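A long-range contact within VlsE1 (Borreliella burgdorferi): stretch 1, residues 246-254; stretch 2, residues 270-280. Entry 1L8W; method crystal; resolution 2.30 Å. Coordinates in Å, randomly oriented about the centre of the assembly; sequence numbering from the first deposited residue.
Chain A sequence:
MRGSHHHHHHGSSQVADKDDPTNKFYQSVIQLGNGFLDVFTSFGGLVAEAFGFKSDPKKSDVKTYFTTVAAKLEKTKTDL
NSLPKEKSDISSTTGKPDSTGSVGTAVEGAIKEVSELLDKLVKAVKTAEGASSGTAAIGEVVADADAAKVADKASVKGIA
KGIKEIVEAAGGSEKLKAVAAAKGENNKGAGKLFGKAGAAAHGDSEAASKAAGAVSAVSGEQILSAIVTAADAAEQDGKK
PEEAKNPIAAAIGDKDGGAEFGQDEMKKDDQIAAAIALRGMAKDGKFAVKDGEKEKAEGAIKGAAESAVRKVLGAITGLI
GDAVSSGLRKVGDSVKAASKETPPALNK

Stretch 1 246-254: NPIAAAIGD
Stretch 2 (270-280) DQIAAAIALRG

Small side chains let helices approach closely, and a short helix in VlsE1 illustrates how such a contact is finished at its ends. Residues 247-252 form little more than one and a half turns; 270-280 lie within a longer helix. Their N-to-C directions diverge by 47° (signed crossing angle -47°), and the axes approach to 8.1 Å. The nearest CA atoms are those of Pro247 and Ala275, 4.3 Å apart.

Asn246, extended at phi/psi -146/154, is the N-cap. Its p rotamer (chi1 63°, chi2 72°) turns OD1 back over the first turn, where it accepts from Ala249 N at 2.6 Å. Pro247, at -58/-28 with a C-gamma endo pucker, directs its CA-to-CB bond toward the second helix: its CB lies 3.5 Å from Ala274 CB and 4.2 Å from Ala275 CB, while its CD sits 3.2 Å from OE1 of Gln271, whose m, m conformation (chi3 -50°) brings the amide end nearer.

One turn on, Ala250 CB meets Ala275 CB at 3.9 Å, and Ala251 CB packs 3.8 Å from Leu278 CB and 3.5 Å from Ala275 O; the methyl rests in ordinary van der Waals contact with the carbonyl, as a side chain this small allows. Leu278 (chi1 -85°, chi2 166°) places CD1 3.9 Å from CG1 of Ile248, an m, t side chain whose CA-to-CB bond points away.

Polar closure comes from Arg279. Its CA-to-CB bond points sideways, but chi1 178°, an off-well chi2 of 108°, chi3 150° and chi4 175° carry the guanidinium to the end of the short helix. There NH1 donates to Ala251 O at 2.9 Å and 169°, giving a partner to a carbonyl in the last turn of the short helix; NE and NH2 bond elsewhere in the structure. Gly253 then leaves the helix at 84/-179, where a CB would jam against the preceding carbonyl and lie only 3.0 Å from Arg279 NH1.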

# COMPACT_ATOMS: atom_id res chain seq x y z
N ASN A 246 -6.31 -12.76 3.47
CA ASN A 246 -6.11 -11.67 2.53
C ASN A 246 -5.19 -10.63 3.18
O ASN A 246 -5.13 -10.54 4.40
CB ASN A 246 -7.46 -11.05 2.12
CG ASN A 246 -8.20 -10.42 3.30
OD1 ASN A 246 -7.80 -9.37 3.80
ND2 ASN A 246 -9.28 -11.06 3.73
N PRO A 247 -4.46 -9.84 2.37
CA PRO A 247 -3.57 -8.84 2.97
C PRO A 247 -4.21 -7.80 3.91
O PRO A 247 -3.54 -7.30 4.83
CB PRO A 247 -2.86 -8.23 1.75
CG PRO A 247 -3.78 -8.48 0.62
CD PRO A 247 -4.36 -9.84 0.90
N ILE A 248 -5.49 -7.48 3.70
CA ILE A 248 -6.19 -6.52 4.56
C ILE A 248 -6.38 -7.11 5.96
O ILE A 248 -6.11 -6.46 6.97
CB ILE A 248 -7.56 -6.11 3.95
CG1 ILE A 248 -7.35 -5.27 2.69
CG2 ILE A 248 -8.40 -5.33 4.97
CD1 ILE A 248 -8.63 -4.85 2.01
N ALA A 249 -6.82 -8.36 6.02
CA ALA A 249 -7.03 -9.03 7.30
C ALA A 249 -5.71 -9.24 8.04
O ALA A 249 -5.65 -9.20 9.28
CB ALA A 249 -7.71 -10.37 7.07
N ALA A 250 -4.64 -9.46 7.27
CA ALA A 250 -3.32 -9.68 7.85
C ALA A 250 -2.73 -8.38 8.36
O ALA A 250 -2.12 -8.37 9.44
CB ALA A 250 -2.38 -10.33 6.80
N ALA A 251 -2.91 -7.30 7.61
CA ALA A 251 -2.38 -5.98 7.99
C ALA A 251 -3.02 -5.44 9.29
O ALA A 251 -2.31 -4.92 10.15
CB ALA A 251 -2.58 -4.98 6.85
N ILE A 252 -4.33 -5.55 9.43
CA ILE A 252 -4.98 -5.08 10.65
C ILE A 252 -4.47 -5.92 11.82
O ILE A 252 -4.08 -5.38 12.86
CB ILE A 252 -6.52 -5.17 10.56
CG1 ILE A 252 -7.03 -4.17 9.52
CG2 ILE A 252 -7.14 -4.90 11.94
CD1 ILE A 252 -8.51 -4.26 9.22
N GLY A 253 -4.48 -7.24 11.65
CA GLY A 253 -3.99 -8.11 12.72
C GLY A 253 -4.96 -8.47 13.84
O GLY A 253 -6.12 -8.04 13.86
N ASP A 254 -4.44 -9.26 14.78
CA ASP A 254 -5.19 -9.77 15.93
C ASP A 254 -4.37 -9.62 17.22
O ASP A 254 -3.15 -9.57 17.18
CB ASP A 254 -5.52 -11.25 15.65
CG ASP A 254 -6.17 -11.95 16.83
OD1 ASP A 254 -5.46 -12.22 17.83
OD2 ASP A 254 -7.38 -12.23 16.75
N ASP A 270 3.41 -11.61 -3.19
CA ASP A 270 2.68 -10.39 -3.48
C ASP A 270 1.64 -10.07 -2.40
O ASP A 270 1.34 -8.90 -2.16
CB ASP A 270 2.04 -10.47 -4.88
CG ASP A 270 1.16 -11.69 -5.05
OD1 ASP A 270 1.23 -12.61 -4.21
OD2 ASP A 270 0.40 -11.72 -6.05
N GLN A 271 1.14 -11.10 -1.72
CA GLN A 271 0.17 -10.96 -0.63
C GLN A 271 0.88 -10.47 0.63
O GLN A 271 0.38 -9.60 1.36
CB GLN A 271 -0.50 -12.29 -0.34
CG GLN A 271 -1.17 -12.94 -1.54
CD GLN A 271 -2.25 -12.07 -2.14
OE1 GLN A 271 -3.12 -11.56 -1.43
NE2 GLN A 271 -2.20 -11.90 -3.45
N ILE A 272 2.04 -11.05 0.89
CA ILE A 272 2.84 -10.66 2.04
C ILE A 272 3.27 -9.20 1.86
O ILE A 272 3.10 -8.38 2.76
CB ILE A 272 4.09 -11.53 2.17
CG1 ILE A 272 3.66 -12.98 2.42
CG2 ILE A 272 4.99 -11.00 3.26
CD1 ILE A 272 4.79 -13.97 2.44
N ALA A 273 3.82 -8.89 0.69
CA ALA A 273 4.27 -7.53 0.37
C ALA A 273 3.11 -6.52 0.49
O ALA A 273 3.33 -5.35 0.83
CB ALA A 273 4.86 -7.50 -1.03
N ALA A 274 1.89 -6.98 0.20
CA ALA A 274 0.70 -6.15 0.30
C ALA A 274 0.32 -5.92 1.77
O ALA A 274 -0.07 -4.81 2.15
CB ALA A 274 -0.47 -6.79 -0.44
N ALA A 275 0.41 -6.98 2.58
CA ALA A 275 0.07 -6.89 4.00
C ALA A 275 1.03 -5.91 4.64
O ALA A 275 0.66 -5.11 5.50
CB ALA A 275 0.21 -8.26 4.67
N ILE A 276 2.27 -5.99 4.18
CA ILE A 276 3.35 -5.14 4.66
C ILE A 276 3.13 -3.68 4.28
O ILE A 276 3.20 -2.81 5.14
CB ILE A 276 4.71 -5.65 4.10
CG1 ILE A 276 5.07 -6.97 4.80
CG2 ILE A 276 5.78 -4.61 4.29
CD1 ILE A 276 6.41 -7.58 4.40
N ALA A 277 2.85 -3.42 3.01
CA ALA A 277 2.65 -2.03 2.56
C ALA A 277 1.43 -1.39 3.22
O ALA A 277 1.48 -0.21 3.59
CB ALA A 277 2.53 -1.97 1.04
N LEU A 278 0.35 -2.15 3.36
CA LEU A 278 -0.86 -1.63 3.99
C LEU A 278 -0.62 -1.31 5.46
O LEU A 278 -1.06 -0.27 5.95
CB LEU A 278 -2.00 -2.64 3.88
CG LEU A 278 -2.82 -2.64 2.59
CD1 LEU A 278 -3.65 -3.90 2.52
CD2 LEU A 278 -3.70 -1.39 2.55
N ARG A 279 0.10 -2.19 6.15
CA ARG A 279 0.39 -2.00 7.56
C ARG A 279 1.27 -0.77 7.76
O ARG A 279 1.02 0.04 8.65
CB ARG A 279 1.08 -3.24 8.11
CG ARG A 279 1.49 -3.15 9.56
CD ARG A 279 0.59 -4.02 10.39
NE ARG A 279 1.28 -4.53 11.56
CZ ARG A 279 0.69 -5.25 12.51
NH1 ARG A 279 -0.60 -5.54 12.43
NH2 ARG A 279 1.41 -5.71 13.52
N GLY A 280 2.29 -0.65 6.92
CA GLY A 280 3.19 0.48 7.00
C GLY A 280 2.53 1.83 6.71
O GLY A 280 2.94 2.85 7.27